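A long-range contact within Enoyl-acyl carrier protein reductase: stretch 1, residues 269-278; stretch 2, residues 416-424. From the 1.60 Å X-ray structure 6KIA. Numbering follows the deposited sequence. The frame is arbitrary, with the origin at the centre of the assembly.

Stretch 1 269-278: LERIAEDAWK
Stretch 2 416-424: NPAGPVLWL

The contact between residues 269-278 and 416-424 of this reductase illustrates how a helix can pack against a loop and the strand that follows it mainly through apolar and CH-pi contacts, with some carbon-to-oxygen contacts and no hydrogen bond crossing between them. Stretch 1 is helical, with phi/psi near -60/-45 through W277, K278 at -65/-18, and i to i-4 bonds such as W277 N to A273 O (2.9 Å). In stretch 2 a loop leads into strand 421-423 (V421 -141/121, L422 -136/133, W423 -90/132). The helix and strand axes approach to 9.8 Å, their N-to-C directions 128° apart. In register, E270 lies by V421 (CA to CA 6.4 Å) and E274 by P420 (CA to CA 5.3 Å).

Such contacts often centre on one aromatic ring, here W277 (chi1 -171°, t; chi2 -85°). One face receives the G419-P420 peptide link and the proline ring: G419 CA stands 3.8 Å from the centroid of the W277 six-membered ring, and P420 CD 3.9 Å from that of the W277 five-membered ring, 21° and 12° off the ring normal. The extended G419 (phi/psi -175/178) lies close over the indole. At the ring edge W277 CH2 meets P417 O at 3.4 Å, and the same CH2 touches P417 CG at 3.8 Å.

P420 (-74/-22, C-gamma endo) points toward the helix and bridges successive turns. P420 CB lies 3.8 Å from W277 CB and 4.2 Å from A273 CB; A273 CB also approaches P420 O to 3.5 Å.

The glutamates contribute through aliphatic as well as carboxylate atoms. E274 (chi1 m, chi2 t) sets CG 3.9 Å from P420 CG and 4.0 Å from V421 CG2. E270, also m and t, starts sideways, yet its OE2 comes within 3.9 Å of V421 CG1 (V421 chi1 t) and 4.0 Å of W423 CH2, while hydrogen-bonding elsewhere in the structure. Together the stretches bury 413 Å².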

# COMPACT_ATOMS: atom_id res chain seq x y z
N LEU A 269 5.79 -0.74 10.62
CA LEU A 269 6.62 -0.53 9.44
C LEU A 269 7.45 0.76 9.56
O LEU A 269 8.67 0.77 9.31
CB LEU A 269 5.74 -0.47 8.19
CG LEU A 269 6.42 -0.18 6.85
CD1 LEU A 269 7.24 -1.40 6.40
CD2 LEU A 269 5.37 0.21 5.80
N GLU A 270 6.78 1.83 9.97
CA GLU A 270 7.47 3.09 10.23
C GLU A 270 8.58 2.92 11.27
O GLU A 270 9.70 3.40 11.08
CB GLU A 270 6.49 4.15 10.70
CG GLU A 270 5.52 4.59 9.62
CD GLU A 270 4.41 5.45 10.15
OE1 GLU A 270 4.20 5.47 11.39
OE2 GLU A 270 3.73 6.09 9.34
N ARG A 271 8.26 2.24 12.37
CA ARG A 271 9.28 2.04 13.41
C ARG A 271 10.50 1.24 12.91
O ARG A 271 11.63 1.53 13.29
CB ARG A 271 8.68 1.34 14.63
CG ARG A 271 7.72 2.23 15.40
CD ARG A 271 7.35 1.65 16.77
NE ARG A 271 6.83 0.29 16.75
CZ ARG A 271 5.55 -0.03 16.56
NH1 ARG A 271 4.65 0.92 16.35
NH2 ARG A 271 5.18 -1.31 16.58
N ILE A 272 10.26 0.24 12.06
CA ILE A 272 11.36 -0.50 11.46
C ILE A 272 12.27 0.44 10.64
O ILE A 272 13.51 0.40 10.76
CB ILE A 272 10.83 -1.66 10.57
CG1 ILE A 272 10.21 -2.75 11.44
CG2 ILE A 272 11.96 -2.25 9.71
CD1 ILE A 272 9.30 -3.71 10.68
N ALA A 273 11.65 1.32 9.86
CA ALA A 273 12.43 2.31 9.09
C ALA A 273 13.24 3.23 10.00
O ALA A 273 14.40 3.53 9.72
CB ALA A 273 11.52 3.14 8.19
N GLU A 274 12.61 3.72 11.06
CA GLU A 274 13.29 4.63 11.99
C GLU A 274 14.48 3.94 12.68
O GLU A 274 15.58 4.52 12.76
CB GLU A 274 12.30 5.17 13.02
CG GLU A 274 11.24 6.05 12.39
CD GLU A 274 10.10 6.40 13.33
OE1 GLU A 274 9.79 5.59 14.23
OE2 GLU A 274 9.52 7.50 13.18
N ASP A 275 14.29 2.69 13.10
CA ASP A 275 15.35 1.93 13.76
C ASP A 275 16.51 1.72 12.79
O ASP A 275 17.68 1.90 13.16
CB ASP A 275 14.89 0.55 14.23
CG ASP A 275 13.86 0.59 15.36
OD1 ASP A 275 13.81 1.59 16.10
OD2 ASP A 275 13.16 -0.43 15.53
N ALA A 276 16.18 1.35 11.55
CA ALA A 276 17.22 1.16 10.53
C ALA A 276 17.97 2.45 10.23
O ALA A 276 19.20 2.44 10.06
CB ALA A 276 16.59 0.57 9.23
N TRP A 277 17.25 3.57 10.16
CA TRP A 277 17.83 4.87 9.86
C TRP A 277 18.85 5.27 10.92
O TRP A 277 19.92 5.82 10.60
CB TRP A 277 16.76 5.94 9.74
CG TRP A 277 17.23 7.27 9.23
CD1 TRP A 277 17.78 8.30 9.96
CD2 TRP A 277 17.15 7.75 7.88
NE1 TRP A 277 18.05 9.37 9.15
CE2 TRP A 277 17.66 9.07 7.87
CE3 TRP A 277 16.67 7.21 6.68
CZ2 TRP A 277 17.74 9.85 6.70
CZ3 TRP A 277 16.75 7.97 5.52
CH2 TRP A 277 17.27 9.28 5.54
N LYS A 278 18.53 5.00 12.19
CA LYS A 278 19.50 5.31 13.25
C LYS A 278 20.77 4.46 13.14
O LYS A 278 21.80 4.80 13.73
CB LYS A 278 18.87 5.11 14.63
CG LYS A 278 17.60 5.89 14.85
CD LYS A 278 17.16 5.88 16.30
CE LYS A 278 15.81 6.54 16.48
NZ LYS A 278 15.36 6.52 17.90
N ASN A 416 18.38 10.94 -2.31
CA ASN A 416 18.86 11.70 -1.15
C ASN A 416 17.73 11.97 -0.16
O ASN A 416 17.20 13.08 -0.11
CB ASN A 416 19.47 13.03 -1.59
CG ASN A 416 20.09 13.80 -0.44
OD1 ASN A 416 20.59 13.21 0.52
ND2 ASN A 416 20.07 15.12 -0.54
N PRO A 417 17.33 10.95 0.59
CA PRO A 417 16.11 11.05 1.40
C PRO A 417 16.22 11.94 2.64
O PRO A 417 17.24 11.90 3.34
CB PRO A 417 15.84 9.60 1.80
CG PRO A 417 17.19 8.92 1.75
CD PRO A 417 17.92 9.60 0.61
N ALA A 418 15.16 12.69 2.93
CA ALA A 418 15.16 13.59 4.07
C ALA A 418 15.06 12.84 5.40
O ALA A 418 15.54 13.33 6.42
CB ALA A 418 14.02 14.58 3.96
N GLY A 419 14.44 11.66 5.40
CA GLY A 419 14.23 10.95 6.64
C GLY A 419 13.63 9.57 6.46
O GLY A 419 13.33 9.17 5.34
N PRO A 420 13.44 8.85 7.56
CA PRO A 420 12.94 7.48 7.50
C PRO A 420 11.44 7.36 7.18
O PRO A 420 11.01 6.28 6.79
CB PRO A 420 13.24 6.94 8.91
CG PRO A 420 13.26 8.15 9.78
CD PRO A 420 13.82 9.26 8.94
N VAL A 421 10.68 8.42 7.43
CA VAL A 421 9.23 8.41 7.21
C VAL A 421 8.79 9.75 6.63
O VAL A 421 9.02 10.81 7.24
CB VAL A 421 8.43 8.13 8.51
CG1 VAL A 421 6.95 7.99 8.19
CG2 VAL A 421 8.95 6.89 9.25
N LEU A 422 8.19 9.71 5.44
CA LEU A 422 7.80 10.92 4.74
C LEU A 422 6.40 10.78 4.16
O LEU A 422 6.08 9.76 3.54
CB LEU A 422 8.78 11.23 3.61
CG LEU A 422 10.23 11.50 4.02
CD1 LEU A 422 11.13 11.60 2.79
CD2 LEU A 422 10.25 12.80 4.84
N TRP A 423 5.58 11.80 4.36
CA TRP A 423 4.25 11.82 3.75
C TRP A 423 4.30 12.48 2.37
O TRP A 423 4.84 13.59 2.21
CB TRP A 423 3.25 12.56 4.64
CG TRP A 423 2.50 11.77 5.67
CD1 TRP A 423 1.17 11.44 5.63
CD2 TRP A 423 3.00 11.26 6.91
NE1 TRP A 423 0.81 10.77 6.77
CE2 TRP A 423 1.92 10.62 7.57
CE3 TRP A 423 4.25 11.26 7.52
CZ2 TRP A 423 2.06 10.00 8.82
CZ3 TRP A 423 4.38 10.65 8.78
CH2 TRP A 423 3.30 10.03 9.40
N LEU A 424 3.69 11.81 1.39
CA LEU A 424 3.44 12.39 0.07
C LEU A 424 1.95 12.71 0.02
O LEU A 424 1.14 11.82 -0.23
CB LEU A 424 3.82 11.40 -1.04
CG LEU A 424 5.25 10.85 -0.95
CD1 LEU A 424 5.52 9.92 -2.12
CD2 LEU A 424 6.25 12.02 -0.96